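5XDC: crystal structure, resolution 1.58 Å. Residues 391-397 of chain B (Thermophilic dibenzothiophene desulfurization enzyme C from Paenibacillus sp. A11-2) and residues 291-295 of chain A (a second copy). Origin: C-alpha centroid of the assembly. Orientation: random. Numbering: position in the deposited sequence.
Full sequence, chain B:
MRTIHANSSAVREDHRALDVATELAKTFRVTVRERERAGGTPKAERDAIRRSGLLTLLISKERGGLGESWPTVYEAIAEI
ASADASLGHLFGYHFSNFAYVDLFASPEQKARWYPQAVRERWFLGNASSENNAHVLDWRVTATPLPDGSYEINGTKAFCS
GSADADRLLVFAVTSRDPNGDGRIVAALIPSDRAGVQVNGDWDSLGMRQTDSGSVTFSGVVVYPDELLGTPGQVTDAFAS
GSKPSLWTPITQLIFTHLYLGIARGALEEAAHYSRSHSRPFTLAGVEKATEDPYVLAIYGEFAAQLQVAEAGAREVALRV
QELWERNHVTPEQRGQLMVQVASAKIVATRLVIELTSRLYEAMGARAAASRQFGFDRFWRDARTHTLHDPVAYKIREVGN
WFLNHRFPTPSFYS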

# COMPACT_ATOMS: atom_id res chain seq x y z
N VAL B 391 11.19 -10.04 8.22
CA VAL B 391 11.37 -8.61 7.98
C VAL B 391 10.66 -7.80 9.06
O VAL B 391 11.06 -6.68 9.38
CB VAL B 391 10.90 -8.25 6.56
CG1 VAL B 391 9.38 -8.32 6.45
CG2 VAL B 391 11.44 -6.90 6.17
N ALA B 392 9.61 -8.37 9.68
CA ALA B 392 8.95 -7.65 10.76
C ALA B 392 9.92 -7.29 11.89
O ALA B 392 9.77 -6.24 12.52
CB ALA B 392 7.79 -8.46 11.32
N TYR B 393 10.89 -8.16 12.18
CA TYR B 393 11.83 -7.83 13.25
C TYR B 393 12.97 -6.92 12.79
O TYR B 393 13.51 -6.17 13.61
CB TYR B 393 12.34 -9.11 13.93
CG TYR B 393 11.27 -9.59 14.86
CD1 TYR B 393 11.12 -9.01 16.12
CD2 TYR B 393 10.33 -10.52 14.46
CE1 TYR B 393 10.09 -9.38 16.96
CE2 TYR B 393 9.30 -10.90 15.29
CZ TYR B 393 9.18 -10.33 16.55
OH TYR B 393 8.15 -10.69 17.39
N LYS B 394 13.30 -6.92 11.50
CA LYS B 394 14.17 -5.87 10.98
C LYS B 394 13.50 -4.51 11.12
O LYS B 394 14.14 -3.52 11.52
CB LYS B 394 14.54 -6.14 9.53
CG LYS B 394 15.50 -7.31 9.35
CD LYS B 394 16.94 -6.96 9.78
CE LYS B 394 17.71 -8.21 10.21
NZ LYS B 394 17.22 -8.72 11.51
N ILE B 395 12.19 -4.45 10.86
CA ILE B 395 11.44 -3.21 11.03
C ILE B 395 11.44 -2.79 12.50
O ILE B 395 11.70 -1.62 12.83
CB ILE B 395 10.01 -3.38 10.47
CG1 ILE B 395 10.06 -3.44 8.94
CG2 ILE B 395 9.09 -2.27 10.96
CD1 ILE B 395 8.80 -4.02 8.29
N ARG B 396 11.17 -3.74 13.42
CA ARG B 396 11.21 -3.42 14.84
C ARG B 396 12.59 -2.91 15.26
O ARG B 396 12.69 -1.98 16.06
CB ARG B 396 10.84 -4.64 15.69
CG ARG B 396 10.67 -4.32 17.19
CD ARG B 396 10.42 -5.56 18.04
NE ARG B 396 10.03 -5.21 19.41
CZ ARG B 396 10.88 -4.81 20.35
NH1 ARG B 396 12.18 -4.71 20.10
NH2 ARG B 396 10.42 -4.50 21.56
N GLU B 397 13.65 -3.52 14.73
CA GLU B 397 15.00 -3.11 15.08
C GLU B 397 15.29 -1.68 14.63
O GLU B 397 15.86 -0.88 15.39
CB GLU B 397 16.00 -4.11 14.50
CG GLU B 397 15.97 -5.45 15.24
CD GLU B 397 16.41 -6.66 14.40
OE1 GLU B 397 16.88 -6.51 13.25
OE2 GLU B 397 16.28 -7.78 14.93
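Chain A 291-295: EDPYV

The most unusual feature of this contact is that one aspartate does two jobs at once: Asp A292 caps the start of its own helix and accepts a very short hydrogen bond from the neighbouring copy. Tyr B393 OH donates to Asp A292 OD2 at 2.5 Å, with the carboxylate oxygen near the plane of the phenol ring, at its edge. The other oxygen stays at home, where Asp A292 OD1 accepts from Tyr A294 N at 2.9 Å and from Val A295 N at 3.0 Å.

Chain A therefore meets chain B as the beginning of a helix. Asp A292 is extended (phi/psi -70/134), and from Pro A293 to Val A295 the backbone is helical, continuing later in the chain. Chain B is helical throughout, with Arg B396 N bonded to Ala B392 O at 3.0 Å as one of its regular turns. From Asp A292 to Val A295 the CA trace runs obliquely to this helix, more against its direction than along it. The nearest pair of CA atoms is that of Ala B392 and Tyr A294, 6.5 Å apart. At this approach, Ala B392 CB rests 3.6 Å from Tyr A294 CB.

Tyr A294 is the centre of the packing, with the largest covered area of any residue here. Its m rotamer carries the ring along the helix of chain B, from Ala B392 to Arg B396 one turn on, where Tyr A294 OH reaches Arg B396 CG at 3.6 Å. One face of the ring lies over Ala B392 O. Its edge points at the face of Tyr B393, with centroids 5.2 Å apart, planes at 76°, and Tyr A294 CD2 3.7 Å from Tyr B393 CZ.

The rule to read is economical: an alanine sits where the CA atoms come nearest, two tyrosines pack edge-to-face beside it, and the capping carboxylate anchors one of their hydroxyls.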

# COMPACT_ATOMS: atom_id res chain seq x y z
N GLU A 291 1.39 -16.38 19.01
CA GLU A 291 1.31 -15.23 19.89
C GLU A 291 2.17 -14.07 19.42
O GLU A 291 2.24 -13.04 20.09
CB GLU A 291 1.74 -15.64 21.31
CG GLU A 291 0.96 -16.81 21.88
CD GLU A 291 -0.36 -16.39 22.48
OE1 GLU A 291 -0.40 -16.17 23.71
OE2 GLU A 291 -1.35 -16.27 21.74
N ASP A 292 2.83 -14.20 18.30
CA ASP A 292 3.70 -13.13 17.83
C ASP A 292 2.87 -11.92 17.39
O ASP A 292 1.89 -12.09 16.66
CB ASP A 292 4.55 -13.65 16.69
CG ASP A 292 5.53 -12.63 16.20
OD1 ASP A 292 5.17 -11.83 15.33
OD2 ASP A 292 6.67 -12.64 16.71
N PRO A 293 3.23 -10.70 17.79
CA PRO A 293 2.41 -9.53 17.42
C PRO A 293 2.33 -9.29 15.93
O PRO A 293 1.31 -8.80 15.43
CB PRO A 293 3.10 -8.37 18.15
CG PRO A 293 4.51 -8.84 18.35
CD PRO A 293 4.39 -10.31 18.60
N TYR A 294 3.39 -9.60 15.19
CA TYR A 294 3.42 -9.32 13.76
C TYR A 294 2.74 -10.44 12.97
O TYR A 294 2.07 -10.16 11.97
CB TYR A 294 4.87 -9.08 13.33
CG TYR A 294 5.51 -7.97 14.14
CD1 TYR A 294 4.90 -6.73 14.26
CD2 TYR A 294 6.69 -8.17 14.85
CE1 TYR A 294 5.45 -5.71 15.01
CE2 TYR A 294 7.25 -7.15 15.62
CZ TYR A 294 6.63 -5.93 15.69
OH TYR A 294 7.18 -4.90 16.44
N VAL A 295 2.87 -11.69 13.43
CA VAL A 295 2.06 -12.77 12.87
C VAL A 295 0.59 -12.45 13.03
O VAL A 295 -0.19 -12.54 12.07
CB VAL A 295 2.42 -14.12 13.51
CG1 VAL A 295 1.45 -15.20 13.07
CG2 VAL A 295 3.86 -14.53 13.15